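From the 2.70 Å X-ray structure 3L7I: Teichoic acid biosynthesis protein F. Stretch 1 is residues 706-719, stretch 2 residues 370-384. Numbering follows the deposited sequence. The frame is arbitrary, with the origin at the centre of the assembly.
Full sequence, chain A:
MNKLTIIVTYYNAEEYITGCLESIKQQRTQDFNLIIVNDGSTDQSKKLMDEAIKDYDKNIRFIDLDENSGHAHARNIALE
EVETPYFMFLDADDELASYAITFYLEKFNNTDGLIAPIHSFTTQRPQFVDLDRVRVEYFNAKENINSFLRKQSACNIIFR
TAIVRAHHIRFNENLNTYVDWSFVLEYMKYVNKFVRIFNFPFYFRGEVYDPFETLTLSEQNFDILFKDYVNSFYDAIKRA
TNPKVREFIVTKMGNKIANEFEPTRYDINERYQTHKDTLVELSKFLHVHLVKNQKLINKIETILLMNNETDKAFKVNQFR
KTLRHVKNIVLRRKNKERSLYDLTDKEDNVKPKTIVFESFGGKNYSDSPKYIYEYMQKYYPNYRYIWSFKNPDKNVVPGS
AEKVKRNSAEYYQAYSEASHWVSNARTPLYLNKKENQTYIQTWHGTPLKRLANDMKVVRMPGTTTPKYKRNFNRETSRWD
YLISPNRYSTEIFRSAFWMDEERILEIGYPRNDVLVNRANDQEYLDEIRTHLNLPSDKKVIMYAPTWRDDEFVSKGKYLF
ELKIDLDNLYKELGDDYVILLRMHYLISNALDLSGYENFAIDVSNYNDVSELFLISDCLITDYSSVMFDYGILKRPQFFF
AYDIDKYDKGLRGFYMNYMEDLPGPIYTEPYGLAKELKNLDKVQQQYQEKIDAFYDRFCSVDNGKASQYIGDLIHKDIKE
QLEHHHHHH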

ATOM      1  N   ALA A 706      33.977 -21.873  37.124  1.00 69.99           N
ATOM      2  CA  ALA A 706      33.079 -21.761  35.979  1.00 68.32           C
ATOM      3  C   ALA A 706      33.068 -20.359  35.342  1.00 66.52           C
ATOM      4  O   ALA A 706      33.212 -20.220  34.129  1.00 66.62           O
ATOM      5  CB  ALA A 706      31.667 -22.199  36.372  1.00 66.62           C
ATOM      6  N   SER A 707      32.888 -19.325  36.154  1.00 64.96           N
ATOM      7  CA  SER A 707      32.830 -17.971  35.626  1.00 63.30           C
ATOM      8  C   SER A 707      34.140 -17.621  34.926  1.00 65.09           C
ATOM      9  O   SER A 707      34.150 -16.919  33.910  1.00 64.37           O
ATOM     10  CB  SER A 707      32.534 -16.975  36.733  1.00 61.77           C
ATOM     11  OG  SER A 707      31.594 -17.536  37.635  1.00 60.94           O
ATOM     12  N   GLN A 708      35.244 -18.120  35.468  1.00 67.56           N
ATOM     13  CA  GLN A 708      36.532 -17.967  34.824  1.00 69.72           C
ATOM     14  C   GLN A 708      36.543 -18.594  33.430  1.00 70.54           C
ATOM     15  O   GLN A 708      36.918 -17.943  32.458  1.00 70.56           O
ATOM     16  CB  GLN A 708      37.599 -18.606  35.679  1.00 72.43           C
ATOM     17  CG  GLN A 708      38.928 -18.701  35.008  1.00 75.14           C
ATOM     18  CD  GLN A 708      40.024 -18.935  36.015  1.00 77.60           C
ATOM     19  OE1 GLN A 708      41.129 -19.363  35.671  1.00 80.42           O
ATOM     20  NE2 GLN A 708      39.722 -18.657  37.282  1.00 76.66           N
ATOM     21  N   TYR A 709      36.123 -19.853  33.331  1.00 71.30           N
ATOM     22  CA  TYR A 709      36.033 -20.520  32.033  1.00 72.10           C
ATOM     23  C   TYR A 709      35.221 -19.718  31.002  1.00 69.75           C
ATOM     24  O   TYR A 709      35.714 -19.457  29.897  1.00 70.50           O
ATOM     25  CB  TYR A 709      35.487 -21.948  32.142  1.00 72.97           C
ATOM     26  CG  TYR A 709      35.796 -22.764  30.908  1.00 74.83           C
ATOM     27  CD1 TYR A 709      36.978 -23.487  30.804  1.00 78.08           C
ATOM     28  CD2 TYR A 709      34.918 -22.788  29.832  1.00 73.47           C
ATOM     29  CE1 TYR A 709      37.267 -24.226  29.674  1.00 79.93           C
ATOM     30  CE2 TYR A 709      35.204 -23.526  28.689  1.00 75.27           C
ATOM     31  CZ  TYR A 709      36.379 -24.243  28.610  1.00 78.50           C
ATOM     32  OH  TYR A 709      36.661 -24.968  27.460  1.00 80.43           O
ATOM     33  N   ILE A 710      33.990 -19.324  31.347  1.00 67.07           N
ATOM     34  CA  ILE A 710      33.218 -18.495  30.429  1.00 64.91           C
ATOM     35  C   ILE A 710      33.888 -17.141  30.156  1.00 64.53           C
ATOM     36  O   ILE A 710      34.110 -16.784  29.002  1.00 64.71           O
ATOM     37  CB  ILE A 710      31.758 -18.298  30.868  1.00 62.25           C
ATOM     38  CG1 ILE A 710      31.061 -19.649  30.939  1.00 62.75           C
ATOM     39  CG2 ILE A 710      31.030 -17.412  29.866  1.00 60.25           C
ATOM     40  CD1 ILE A 710      31.117 -20.402  29.621  1.00 63.97           C
ATOM     41  N   GLY A 711      34.220 -16.392  31.201  1.00 64.14           N
ATOM     42  CA  GLY A 711      34.854 -15.103  31.004  1.00 63.93           C
ATOM     43  C   GLY A 711      36.094 -15.159  30.109  1.00 66.31           C
ATOM     44  O   GLY A 711      36.310 -14.277  29.275  1.00 65.96           O
ATOM     45  N   ASP A 712      36.926 -16.183  30.285  1.00 68.89           N
ATOM     46  CA  ASP A 712      38.135 -16.305  29.473  1.00 71.47           C
ATOM     47  C   ASP A 712      37.767 -16.762  28.067  1.00 71.54           C
ATOM     48  O   ASP A 712      38.451 -16.420  27.097  1.00 72.73           O
ATOM     49  CB  ASP A 712      39.148 -17.282  30.096  1.00 74.45           C
ATOM     50  CG  ASP A 712      39.793 -16.744  31.381  1.00 74.95           C
ATOM     51  OD1 ASP A 712      39.600 -15.546  31.702  1.00 73.23           O
ATOM     52  OD2 ASP A 712      40.490 -17.530  32.073  1.00 77.18           O
ATOM     53  N   LEU A 713      36.690 -17.543  27.946  1.00 70.41           N
ATOM     54  CA  LEU A 713      36.270 -18.011  26.622  1.00 70.49           C
ATOM     55  C   LEU A 713      35.868 -16.818  25.783  1.00 68.61           C
ATOM     56  O   LEU A 713      36.236 -16.733  24.614  1.00 69.54           O
ATOM     57  CB  LEU A 713      35.108 -19.002  26.693  1.00 69.54           C
ATOM     58  CG  LEU A 713      34.622 -19.460  25.319  1.00 69.63           C
ATOM     59  CD1 LEU A 713      35.584 -20.453  24.738  1.00 72.82           C
ATOM     60  CD2 LEU A 713      33.261 -20.070  25.424  1.00 68.02           C
ATOM     61  N   ILE A 714      35.113 -15.905  26.399  1.00 66.08           N
ATOM     62  CA  ILE A 714      34.653 -14.688  25.724  1.00 64.18           C
ATOM     63  C   ILE A 714      35.844 -13.824  25.363  1.00 65.55           C
ATOM     64  O   ILE A 714      35.944 -13.326  24.238  1.00 65.58           O
ATOM     65  CB  ILE A 714      33.626 -13.870  26.565  1.00 61.40           C
ATOM     66  CG1 ILE A 714      32.335 -14.666  26.728  1.00 60.01           C
ATOM     67  CG2 ILE A 714      33.295 -12.562  25.884  1.00 59.80           C
ATOM     68  CD1 ILE A 714      31.354 -14.008  27.627  1.00 57.63           C
ATOM     69  N   HIS A 715      36.761 -13.666  26.311  1.00 66.83           N
ATOM     70  CA  HIS A 715      37.960 -12.883  26.058  1.00 68.43           C
ATOM     71  C   HIS A 715      38.757 -13.427  24.873  1.00 70.84           C
ATOM     72  O   HIS A 715      39.253 -12.654  24.066  1.00 71.35           O
ATOM     73  CB  HIS A 715      38.837 -12.799  27.310  1.00 69.76           C
ATOM     74  CG  HIS A 715      40.172 -12.167  27.067  1.00 71.94           C
ATOM     75  ND1 HIS A 715      40.344 -10.802  26.973  1.00 71.68           N
ATOM     76  CD2 HIS A 715      41.399 -12.714  26.890  1.00 75.05           C
ATOM     77  CE1 HIS A 715      41.619 -10.537  26.755  1.00 75.24           C
ATOM     78  NE2 HIS A 715      42.280 -11.680  26.698  1.00 76.61           N
ATOM     79  N   LYS A 716      38.864 -14.747  24.762  1.00 86.14           N
ATOM     80  CA  LYS A 716      39.633 -15.353  23.681  1.00 88.82           C
ATOM     81  C   LYS A 716      38.903 -15.213  22.351  1.00 88.54           C
ATOM     82  O   LYS A 716      39.530 -15.179  21.299  1.00 91.22           O
ATOM     83  CB  LYS A 716      39.928 -16.830  23.971  1.00 89.62           C
ATOM     84  CG  LYS A 716      40.748 -17.549  22.887  1.00 92.63           C
ATOM     85  CD  LYS A 716      40.689 -19.072  23.053  1.00 93.11           C
ATOM     86  CE  LYS A 716      41.983 -19.755  22.607  1.00 96.89           C
ATOM     87  NZ  LYS A 716      42.101 -19.878  21.129  1.00 98.34           N
ATOM     88  N   ASP A 717      37.579 -15.136  22.397  1.00105.17           N
ATOM     89  CA  ASP A 717      36.787 -14.983  21.180  1.00105.01           C
ATOM     90  C   ASP A 717      36.950 -13.579  20.594  1.00105.97           C
ATOM     91  O   ASP A 717      37.005 -13.419  19.374  1.00107.78           O
ATOM     92  CB  ASP A 717      35.298 -15.296  21.430  1.00101.98           C
ATOM     93  CG  ASP A 717      34.963 -16.782  21.265  1.00102.11           C
ATOM     94  OD1 ASP A 717      35.678 -17.490  20.516  1.00104.58           O
ATOM     95  OD2 ASP A 717      33.976 -17.245  21.876  1.00100.00           O
ATOM     96  N   ILE A 718      37.037 -12.563  21.453  1.00 73.67           N
ATOM     97  CA  ILE A 718      37.088 -11.187  20.950  1.00 74.74           C
ATOM     98  C   ILE A 718      38.475 -10.696  20.564  1.00 78.36           C
ATOM     99  O   ILE A 718      38.603  -9.742  19.802  1.00 80.15           O
ATOM    100  CB  ILE A 718      36.324 -10.152  21.826  1.00 72.49           C
ATOM    101  CG1 ILE A 718      36.380 -10.468  23.294  1.00 71.01           C
ATOM    102  CG2 ILE A 718      34.862 -10.228  21.536  1.00 68.13           C
ATOM    103  CD1 ILE A 718      35.076 -10.056  23.981  1.00 66.31           C
ATOM    104  N   LYS A 719      39.508 -11.359  21.065  1.00 76.28           N
ATOM    105  CA  LYS A 719      40.845 -11.128  20.537  1.00 80.08           C
ATOM    106  C   LYS A 719      40.926 -11.481  19.037  1.00 82.08           C
ATOM    107  O   LYS A 719      41.495 -10.723  18.257  1.00 84.91           O
ATOM    108  CB  LYS A 719      41.907 -11.867  21.361  1.00 81.38           C
ATOM    109  CG  LYS A 719      42.334 -11.115  22.632  1.00 81.57           C
ATOM    110  CD  LYS A 719      43.704 -11.582  23.125  1.00 84.63           C
ATOM    111  CE  LYS A 719      44.375 -10.541  24.019  1.00 86.30           C
ATOM    112  NZ  LYS A 719      45.856 -10.655  23.940  1.00 90.60           N
TER
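Stretch 2 (370-384) KYIYEYMQKYYPNYR

How does stretch 2 lie on the helix of stretch 1? Residues 370-379 are helical too, and the two axes cross at -64°, approaching to 8.4 Å. Contact runs forward along both chains: the CA atoms of Ser707 and Ile372 lie 4.5 Å apart, those of Gly711 and Met376 5.6 Å, and those of His715 and Tyr380 7.8 Å, so the backbones diverge toward the C-terminal end.

What lets the helices come so close at Ser707? Ser707 points its small side chain toward stretch 2, with Ser707 CB 3.4 Å from Tyr371 O. Next to it, Gln708 lays its CA over the face of the Tyr375 ring, 3.7 Å from the centroid, while Ile710 CG2 packs 3.5 Å from Ile372 CD1.

Why does a glycine matter at 711? Tyr375 is a knob seated among Ser707, Gln708, Gly711 and Asp712, and a CB on Gly711 would lie about 2.5 Å from Tyr375 CD2, a clash. Without one, Gly711 CA comes within 3.6 Å of Met376 CG. At the next residue, Asp712 OD1 accepts hydrogen bonds from Tyr375 OH at 2.7 Å and Tyr380 OH at 3.0 Å, so one carboxylate oxygen holds both a residue within helix 370-379 and the first residue after it.

What holds the remainder, as stretch 2 leaves its helix? Ile714 CG2 still meets Met376 CE, within the helix, at 3.8 Å. His715 then stacks, offset, on Tyr380, ring centroids 4.1 Å apart and planes at 14°. A type I turn from Tyr380 to Tyr383 brings the chain back, so that Tyr383 OH hydrogen-bonds His715 ND1 at 3.2 Å. Ile718 closes the contact, its CD1 over the Tyr383 ring face, 4.0 Å from the centroid.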

ATOM      1  N   LYS A 370      25.221 -13.392  36.281  1.00 57.73           N
ATOM      2  CA  LYS A 370      25.719 -12.419  37.230  1.00 58.93           C
ATOM      3  C   LYS A 370      27.206 -12.681  37.513  1.00 60.03           C
ATOM      4  O   LYS A 370      28.034 -11.755  37.440  1.00 61.22           O
ATOM      5  CB  LYS A 370      24.874 -12.411  38.513  1.00 58.93           C
ATOM      6  CG  LYS A 370      25.630 -11.923  39.783  1.00 60.33           C
ATOM      7  CD  LYS A 370      24.677 -11.603  40.936  1.00 60.53           C
ATOM      8  CE  LYS A 370      25.356 -11.682  42.311  1.00 61.72           C
ATOM      9  NZ  LYS A 370      24.547 -11.005  43.391  1.00 62.35           N
ATOM     10  N   TYR A 371      27.540 -13.942  37.799  1.00 59.77           N
ATOM     11  CA  TYR A 371      28.912 -14.318  38.131  1.00 60.90           C
ATOM     12  C   TYR A 371      29.873 -14.272  36.940  1.00 61.38           C
ATOM     13  O   TYR A 371      31.044 -13.921  37.101  1.00 62.80           O
ATOM     14  CB  TYR A 371      28.947 -15.677  38.830  1.00 60.62           C
ATOM     15  CG  TYR A 371      28.335 -15.606  40.207  1.00 60.71           C
ATOM     16  CD1 TYR A 371      26.960 -15.709  40.379  1.00 59.66           C
ATOM     17  CD2 TYR A 371      29.125 -15.402  41.335  1.00 62.02           C
ATOM     18  CE1 TYR A 371      26.394 -15.623  41.629  1.00 59.91           C
ATOM     19  CE2 TYR A 371      28.569 -15.316  42.586  1.00 62.23           C
ATOM     20  CZ  TYR A 371      27.200 -15.424  42.728  1.00 61.17           C
ATOM     21  OH  TYR A 371      26.637 -15.338  43.977  1.00 61.53           O
ATOM     22  N   ILE A 372      29.387 -14.616  35.750  1.00 60.38           N
ATOM     23  CA  ILE A 372      30.210 -14.488  34.561  1.00 60.91           C
ATOM     24  C   ILE A 372      30.602 -13.019  34.461  1.00 61.97           C
ATOM     25  O   ILE A 372      31.772 -12.695  34.247  1.00 63.36           O
ATOM     26  CB  ILE A 372      29.483 -14.995  33.274  1.00 59.69           C
ATOM     27  CG1 ILE A 372      29.282 -16.514  33.346  1.00 59.02           C
ATOM     28  CG2 ILE A 372      30.261 -14.629  32.008  1.00 60.37           C
ATOM     29  CD1 ILE A 372      28.417 -17.087  32.213  1.00 57.90           C
ATOM     30  N   TYR A 373      29.624 -12.142  34.685  1.00 61.49           N
ATOM     31  CA  TYR A 373      29.830 -10.692  34.613  1.00 62.54           C
ATOM     32  C   TYR A 373      30.771 -10.158  35.686  1.00 64.24           C
ATOM     33  O   TYR A 373      31.686  -9.386  35.385  1.00 65.70           O
ATOM     34  CB  TYR A 373      28.504  -9.938  34.687  1.00 61.75           C
ATOM     35  CG  TYR A 373      28.647  -8.447  34.879  1.00 63.01           C
ATOM     36  CD1 TYR A 373      29.153  -7.643  33.868  1.00 63.77           C
ATOM     37  CD2 TYR A 373      28.266  -7.841  36.072  1.00 63.59           C
ATOM     38  CE1 TYR A 373      29.279  -6.270  34.033  1.00 65.09           C
ATOM     39  CE2 TYR A 373      28.384  -6.469  36.252  1.00 64.93           C
ATOM     40  CZ  TYR A 373      28.889  -5.688  35.224  1.00 65.68           C
ATOM     41  OH  TYR A 373      29.003  -4.330  35.394  1.00 67.17           O
ATOM     42  N   GLU A 374      30.566 -10.559  36.933  1.00 64.21           N
ATOM     43  CA  GLU A 374      31.439 -10.061  37.990  1.00 65.96           C
ATOM     44  C   GLU A 374      32.901 -10.502  37.783  1.00 67.25           C
ATOM     45  O   GLU A 374      33.845  -9.788  38.165  1.00 69.12           O
ATOM     46  CB  GLU A 374      30.893 -10.434  39.372  1.00 65.73           C
ATOM     47  CG  GLU A 374      29.489  -9.872  39.588  1.00 64.82           C
ATOM     48  CD  GLU A 374      29.021  -9.894  41.036  1.00 65.14           C
ATOM     49  OE1 GLU A 374      29.656 -10.612  41.843  1.00 65.66           O
ATOM     50  OE2 GLU A 374      28.017  -9.197  41.355  1.00 64.97           O
ATOM     51  N   TYR A 375      33.091 -11.663  37.163  1.00 66.44           N
ATOM     52  CA  TYR A 375      34.437 -12.133  36.911  1.00 67.75           C
ATOM     53  C   TYR A 375      35.047 -11.285  35.829  1.00 68.75           C
ATOM     54  O   TYR A 375      36.195 -10.885  35.927  1.00 70.67           O
ATOM     55  CB  TYR A 375      34.457 -13.592  36.475  1.00 66.78           C
ATOM     56  CG  TYR A 375      35.804 -14.014  35.928  1.00 68.21           C
ATOM     57  CD1 TYR A 375      36.780 -14.564  36.762  1.00 69.55           C
ATOM     58  CD2 TYR A 375      36.108 -13.841  34.583  1.00 68.39           C
ATOM     59  CE1 TYR A 375      38.015 -14.941  36.266  1.00 71.06           C
ATOM     60  CE2 TYR A 375      37.330 -14.213  34.077  1.00 69.88           C
ATOM     61  CZ  TYR A 375      38.280 -14.760  34.919  1.00 71.24           C
ATOM     62  OH  TYR A 375      39.493 -15.124  34.391  1.00 73.86           O
ATOM     63  N   MET A 376      34.284 -11.006  34.786  1.00 67.60           N
ATOM     64  CA  MET A 376      34.824 -10.211  33.688  1.00 68.56           C
ATOM     65  C   MET A 376      35.100  -8.756  34.078  1.00 70.12           C
ATOM     66  O   MET A 376      36.055  -8.162  33.607  1.00 71.84           O
ATOM     67  CB  MET A 376      33.929 -10.303  32.456  1.00 67.00           C
ATOM     68  CG  MET A 376      34.013 -11.656  31.813  1.00 66.15           C
ATOM     69  SD  MET A 376      33.176 -11.708  30.244  1.00 64.81           S
ATOM     70  CE  MET A 376      34.344 -10.886  29.151  1.00 66.70           C
ATOM     71  N   GLN A 377      34.264  -8.190  34.937  1.00 69.70           N
ATOM     72  CA  GLN A 377      34.520  -6.872  35.483  1.00 71.37           C
ATOM     73  C   GLN A 377      35.925  -6.769  36.107  1.00 73.69           C
ATOM     74  O   GLN A 377      36.643  -5.785  35.904  1.00 75.63           O
ATOM     75  CB  GLN A 377      33.465  -6.542  36.531  1.00 70.69           C
ATOM     76  CG  GLN A 377      32.185  -6.031  35.934  1.00 69.31           C
ATOM     77  CD  GLN A 377      32.378  -4.703  35.243  1.00 70.54           C
ATOM     78  OE1 GLN A 377      32.575  -3.675  35.902  1.00 72.14           O
ATOM     79  NE2 GLN A 377      32.318  -4.708  33.910  1.00 69.95           N
ATOM     80  N   LYS A 378      36.314  -7.781  36.873  1.00 75.71           N
ATOM     81  CA  LYS A 378      37.609  -7.768  37.538  1.00 78.60           C
ATOM     82  C   LYS A 378      38.781  -7.852  36.542  1.00 81.83           C
ATOM     83  O   LYS A 378      39.755  -7.107  36.661  1.00 85.04           O
ATOM     84  CB  LYS A 378      37.676  -8.906  38.558  1.00 77.70           C
ATOM     85  CG  LYS A 378      38.892  -8.902  39.473  1.00 80.59           C
ATOM     86  CD  LYS A 378      38.771 -10.008  40.526  1.00 79.40           C
ATOM     87  CE  LYS A 378      40.046 -10.176  41.358  1.00 82.37           C
ATOM     88  NZ  LYS A 378      39.890 -11.254  42.377  1.00 81.19           N
ATOM     89  N   TYR A 379      38.680  -8.738  35.550  1.00 76.02           N
ATOM     90  CA  TYR A 379      39.816  -9.061  34.682  1.00 77.40           C
ATOM     91  C   TYR A 379      39.768  -8.462  33.283  1.00 77.45           C
ATOM     92  O   TYR A 379      40.760  -8.513  32.556  1.00 81.14           O
ATOM     93  CB  TYR A 379      39.974 -10.579  34.577  1.00 76.47           C
ATOM     94  CG  TYR A 379      40.327 -11.211  35.891  1.00 76.97           C
ATOM     95  CD1 TYR A 379      41.629 -11.596  36.166  1.00 80.06           C
ATOM     96  CD2 TYR A 379      39.362 -11.403  36.869  1.00 75.51           C
ATOM     97  CE1 TYR A 379      41.961 -12.164  37.370  1.00 80.25           C
ATOM     98  CE2 TYR A 379      39.689 -11.969  38.085  1.00 76.07           C
ATOM     99  CZ  TYR A 379      40.994 -12.342  38.331  1.00 78.12           C
ATOM    100  OH  TYR A 379      41.325 -12.903  39.538  1.00 78.76           O
ATOM    101  N   TYR A 380      38.619  -7.912  32.901  1.00 75.88           N
ATOM    102  CA  TYR A 380      38.449  -7.344  31.567  1.00 75.79           C
ATOM    103  C   TYR A 380      37.556  -6.108  31.599  1.00 75.43           C
ATOM    104  O   TYR A 380      36.527  -6.064  30.916  1.00 73.70           O
ATOM    105  CB  TYR A 380      37.872  -8.381  30.601  1.00 73.83           C
ATOM    106  CG  TYR A 380      38.673  -9.648  30.532  1.00 74.19           C
ATOM    107  CD1 TYR A 380      39.965  -9.644  30.037  1.00 76.34           C
ATOM    108  CD2 TYR A 380      38.140 -10.851  30.971  1.00 72.55           C
ATOM    109  CE1 TYR A 380      40.706 -10.799  29.976  1.00 76.85           C
ATOM    110  CE2 TYR A 380      38.867 -12.014  30.916  1.00 73.02           C
ATOM    111  CZ  TYR A 380      40.150 -11.981  30.417  1.00 75.16           C
ATOM    112  OH  TYR A 380      40.877 -13.143  30.359  1.00 75.79           O
ATOM    113  N   PRO A 381      37.980  -5.082  32.356  1.00 78.19           N
ATOM    114  CA  PRO A 381      37.173  -3.905  32.684  1.00 77.27           C
ATOM    115  C   PRO A 381      36.817  -3.081  31.465  1.00 77.47           C
ATOM    116  O   PRO A 381      35.865  -2.305  31.534  1.00 76.62           O
ATOM    117  CB  PRO A 381      38.109  -3.073  33.570  1.00 79.97           C
ATOM    118  CG  PRO A 381      39.236  -3.967  33.916  1.00 81.76           C
ATOM    119  CD  PRO A 381      39.374  -4.903  32.780  1.00 82.07           C
ATOM    120  N   ASN A 382      37.555  -3.244  30.371  1.00 77.98           N
ATOM    121  CA  ASN A 382      37.453  -2.290  29.278  1.00 78.61           C
ATOM    122  C   ASN A 382      36.563  -2.723  28.108  1.00 76.50           C
ATOM    123  O   ASN A 382      36.676  -2.199  27.004  1.00 77.08           O
ATOM    124  CB  ASN A 382      38.846  -1.847  28.805  1.00 81.39           C
ATOM    125  CG  ASN A 382      39.725  -1.327  29.958  1.00 83.78           C
ATOM    126  OD1 ASN A 382      39.231  -0.699  30.904  1.00 83.88           O
ATOM    127  ND2 ASN A 382      41.030  -1.601  29.882  1.00 85.86           N
ATOM    128  N   TYR A 383      35.654  -3.658  28.349  1.00 74.17           N
ATOM    129  CA  TYR A 383      34.667  -4.002  27.333  1.00 72.23           C
ATOM    130  C   TYR A 383      33.355  -3.253  27.590  1.00 71.13           C
ATOM    131  O   TYR A 383      33.114  -2.793  28.713  1.00 71.45           O
ATOM    132  CB  TYR A 383      34.398  -5.502  27.331  1.00 70.49           C
ATOM    133  CG  TYR A 383      35.505  -6.360  26.782  1.00 71.35           C
ATOM    134  CD1 TYR A 383      35.816  -7.562  27.384  1.00 70.91           C
ATOM    135  CD2 TYR A 383      36.226  -5.987  25.658  1.00 72.71           C
ATOM    136  CE1 TYR A 383      36.809  -8.378  26.892  1.00 71.81           C
ATOM    137  CE2 TYR A 383      37.229  -6.799  25.152  1.00 73.65           C
ATOM    138  CZ  TYR A 383      37.516  -7.999  25.783  1.00 73.21           C
ATOM    139  OH  TYR A 383      38.507  -8.840  25.323  1.00 75.85           O
ATOM    140  N   ARG A 384      32.514  -3.125  26.564  1.00 69.99           N
ATOM    141  CA  ARG A 384      31.199  -2.536  26.771  1.00 68.90           C
ATOM    142  C   ARG A 384      30.242  -3.597  27.342  1.00 66.82           C
ATOM    143  O   ARG A 384      29.802  -4.505  26.626  1.00 65.41           O
ATOM    144  CB  ARG A 384      30.643  -1.911  25.482  1.00 68.68           C
ATOM    145  CG  ARG A 384      29.332  -1.137  25.699  1.00 67.96           C
ATOM    146  CD  ARG A 384      29.074  -0.057  24.642  1.00 68.68           C
ATOM    147  NE  ARG A 384      28.177  -0.482  23.560  1.00 67.14           N
ATOM    148  CZ  ARG A 384      26.890  -0.134  23.466  1.00 66.17           C
ATOM    149  NH1 ARG A 384      26.327   0.644  24.393  1.00 66.55           N
ATOM    150  NH2 ARG A 384      26.161  -0.571  22.445  1.00 64.96           N
TER